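Local coordinates for polysaccharide deacetylase-like protein (Bacillus anthracis, PDB 4V33), which is one of two putative polysaccharide deacetylases required for osmotic stability and cell shape maintenance, binds zinc and probably removes acetyl groups from cell-wall polysaccharide, at residues A[188-193]-A[327-332]. Sequence-based numbering, arbitrary orientation.
Sequences ERWGDI and GKFITK
W190 and F329 meet as an offset edge-to-face aromatic pair, the benzo edge of the indole leading, with F329 CD2 in the indole plane, and meeting the CD2-CE2 side of the phenyl ring obliquely. The centroids lie 5.3 Å apart and the planes are inclined at 65°. Two benzo carbons do the touching: W190 CZ2 comes to 3.4 Å from F329 CE2, and W190 CH2 to 3.6 Å from F329 CD2. W190 carries CG anti to its own backbone N (chi1 -175°), which brings the benzo edge across to F329.

The I193 methyl CD1 lies over the indole, 3.9 Å above one face of the W190 ring and offset toward the rim, and also reaches the T331 hydroxyl, 3.9 Å from T331 OG1, a van der Waals approach. F320 meets the W190 ring as a further aromatic neighbour, and M341 of strand 341-345 touches both W190 and F329.

Among the bonds within 188-193, R189 NE donates to D192 OD2 at 2.8 Å with an almost straight N-H...O angle of 172°; the carboxylate oxygen lies in the guanidinium plane and uses its anti lone pair. The backbone bond from D192 N to R189 O closes the turn on the same pair of residues. Polar groups of both segments also bond elsewhere: I193 O to Q142 NE2, F329 to the V144 backbone.

The contact joins the connection between strands 183-185 and 199-206 to the one between 320-326 and 341-345, in the parallel-stranded deacetylase domain. With no hydrogen bond or salt bridge spanning the two segments, their association here rests on aromatic and dispersion forces.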
loop_
_atom_site.group_PDB
_atom_site.type_symbol
_atom_site.label_atom_id
_atom_site.label_comp_id
_atom_site.label_asym_id
_atom_site.label_seq_id
_atom_site.Cartn_x
_atom_site.Cartn_y
_atom_site.Cartn_z
ATOM N N GLU A 188 -0.689 -8.285 1.084
ATOM C CA GLU A 188 -1.832 -8.918 1.736
ATOM C C GLU A 188 -2.831 -7.884 2.267
ATOM O O GLU A 188 -4.001 -8.207 2.494
ATOM C CB GLU A 188 -1.372 -9.812 2.888
ATOM C CG GLU A 188 -0.521 -10.988 2.454
ATOM C CD GLU A 188 0.956 -10.653 2.341
ATOM O OE1 GLU A 188 1.333 -9.466 2.481
ATOM O OE2 GLU A 188 1.742 -11.601 2.129
ATOM N N ARG A 189 -2.370 -6.651 2.460
ATOM C CA ARG A 189 -3.238 -5.575 2.935
ATOM C C ARG A 189 -3.422 -4.498 1.879
ATOM O O ARG A 189 -3.613 -3.331 2.216
ATOM C CB ARG A 189 -2.676 -4.956 4.213
ATOM C CG ARG A 189 -2.812 -5.850 5.428
ATOM C CD ARG A 189 -2.354 -5.094 6.673
ATOM N NE ARG A 189 -3.293 -4.041 7.043
ATOM C CZ ARG A 189 -3.064 -3.143 7.996
ATOM N NH1 ARG A 189 -1.918 -3.157 8.665
ATOM N NH2 ARG A 189 -3.985 -2.232 8.289
ATOM N N TRP A 190 -3.357 -4.877 0.602
ATOM C CA TRP A 190 -3.581 -3.909 -0.470
ATOM C C TRP A 190 -4.933 -3.208 -0.306
ATOM O O TRP A 190 -5.065 -2.008 -0.576
ATOM C CB TRP A 190 -3.515 -4.574 -1.853
ATOM C CG TRP A 190 -3.619 -3.558 -2.938
ATOM C CD1 TRP A 190 -4.658 -3.376 -3.805
ATOM C CD2 TRP A 190 -2.657 -2.552 -3.243
ATOM N NE1 TRP A 190 -4.393 -2.312 -4.636
ATOM C CE2 TRP A 190 -3.170 -1.791 -4.312
ATOM C CE3 TRP A 190 -1.405 -2.215 -2.712
ATOM C CZ2 TRP A 190 -2.474 -0.718 -4.863
ATOM C CZ3 TRP A 190 -0.717 -1.151 -3.257
ATOM C CH2 TRP A 190 -1.253 -0.415 -4.323
ATOM N N GLY A 191 -5.925 -3.964 0.150
ATOM C CA GLY A 191 -7.261 -3.431 0.358
ATOM C C GLY A 191 -7.353 -2.371 1.443
ATOM O O GLY A 191 -8.408 -1.762 1.615
ATOM N N ASP A 192 -6.257 -2.142 2.166
ATOM C CA ASP A 192 -6.257 -1.189 3.276
ATOM C C ASP A 192 -5.530 0.122 2.978
ATOM O O ASP A 192 -5.400 0.969 3.870
ATOM C CB ASP A 192 -5.629 -1.807 4.529
ATOM C CG ASP A 192 -6.452 -2.939 5.108
ATOM O OD1 ASP A 192 -7.679 -3.005 4.850
ATOM O OD2 ASP A 192 -5.861 -3.763 5.844
ATOM N N ILE A 193 -5.046 0.307 1.752
ATOM C CA ILE A 193 -4.240 1.501 1.465
ATOM C C ILE A 193 -4.964 2.825 1.722
ATOM O O ILE A 193 -4.320 3.822 2.049
ATOM C CB ILE A 193 -3.637 1.496 0.039
ATOM C CG1 ILE A 193 -4.737 1.408 -1.018
ATOM C CG2 ILE A 193 -2.623 0.364 -0.108
ATOM C CD1 ILE A 193 -4.244 1.712 -2.426
ATOM N N GLY A 327 8.718 6.850 -8.993
ATOM C CA GLY A 327 7.503 7.553 -8.630
ATOM C C GLY A 327 6.704 6.823 -7.575
ATOM O O GLY A 327 7.093 5.747 -7.125
ATOM N N LYS A 328 5.601 7.440 -7.160
ATOM C CA LYS A 328 4.675 6.824 -6.217
ATOM C C LYS A 328 3.486 6.262 -6.959
ATOM O O LYS A 328 3.033 6.841 -7.945
ATOM C CB LYS A 328 4.166 7.861 -5.222
ATOM C CG LYS A 328 5.239 8.600 -4.481
ATOM C CD LYS A 328 4.602 9.591 -3.524
ATOM C CE LYS A 328 5.591 10.645 -3.096
ATOM N NZ LYS A 328 6.096 11.435 -4.257
ATOM N N PHE A 329 2.968 5.134 -6.488
ATOM C CA PHE A 329 1.748 4.594 -7.052
ATOM C C PHE A 329 0.517 5.380 -6.590
ATOM O O PHE A 329 0.457 5.849 -5.458
ATOM C CB PHE A 329 1.581 3.119 -6.669
ATOM C CG PHE A 329 0.296 2.518 -7.165
ATOM C CD1 PHE A 329 0.216 1.974 -8.437
ATOM C CD2 PHE A 329 -0.843 2.522 -6.370
ATOM C CE1 PHE A 329 -0.968 1.433 -8.904
ATOM C CE2 PHE A 329 -2.031 1.992 -6.833
ATOM C CZ PHE A 329 -2.093 1.440 -8.101
ATOM N N ILE A 330 -0.457 5.527 -7.479
ATOM C CA ILE A 330 -1.806 5.924 -7.078
ATOM C C ILE A 330 -2.795 5.141 -7.930
ATOM O O ILE A 330 -2.515 4.809 -9.092
ATOM C CB ILE A 330 -2.046 7.454 -7.177
ATOM C CG1 ILE A 330 -3.332 7.848 -6.436
ATOM C CG2 ILE A 330 -2.080 7.907 -8.627
ATOM C CD1 ILE A 330 -3.429 9.327 -6.129
ATOM N N THR A 331 -3.932 4.806 -7.335
ATOM C CA THR A 331 -4.960 4.035 -8.018
ATOM C C THR A 331 -5.697 4.902 -9.028
ATOM O O THR A 331 -6.409 5.834 -8.658
ATOM C CB THR A 331 -5.965 3.445 -7.004
ATOM O OG1 THR A 331 -5.254 2.634 -6.060
ATOM C CG2 THR A 331 -7.002 2.594 -7.710
ATOM N N LYS A 332 -5.513 4.597 -10.309
ATOM C CA LYS A 332 -6.155 5.357 -11.381
ATOM C C LYS A 332 -7.219 4.551 -12.105
ATOM O O LYS A 332 -7.973 5.096 -12.905
ATOM C CB LYS A 332 -5.110 5.837 -12.393
ATOM C CG LYS A 332 -4.021 6.707 -11.789
ATOM C CD LYS A 332 -3.074 7.224 -12.861
ATOM C CE LYS A 332 -1.927 8.012 -12.244
ATOM N NZ LYS A 332 -1.035 8.611 -13.278
#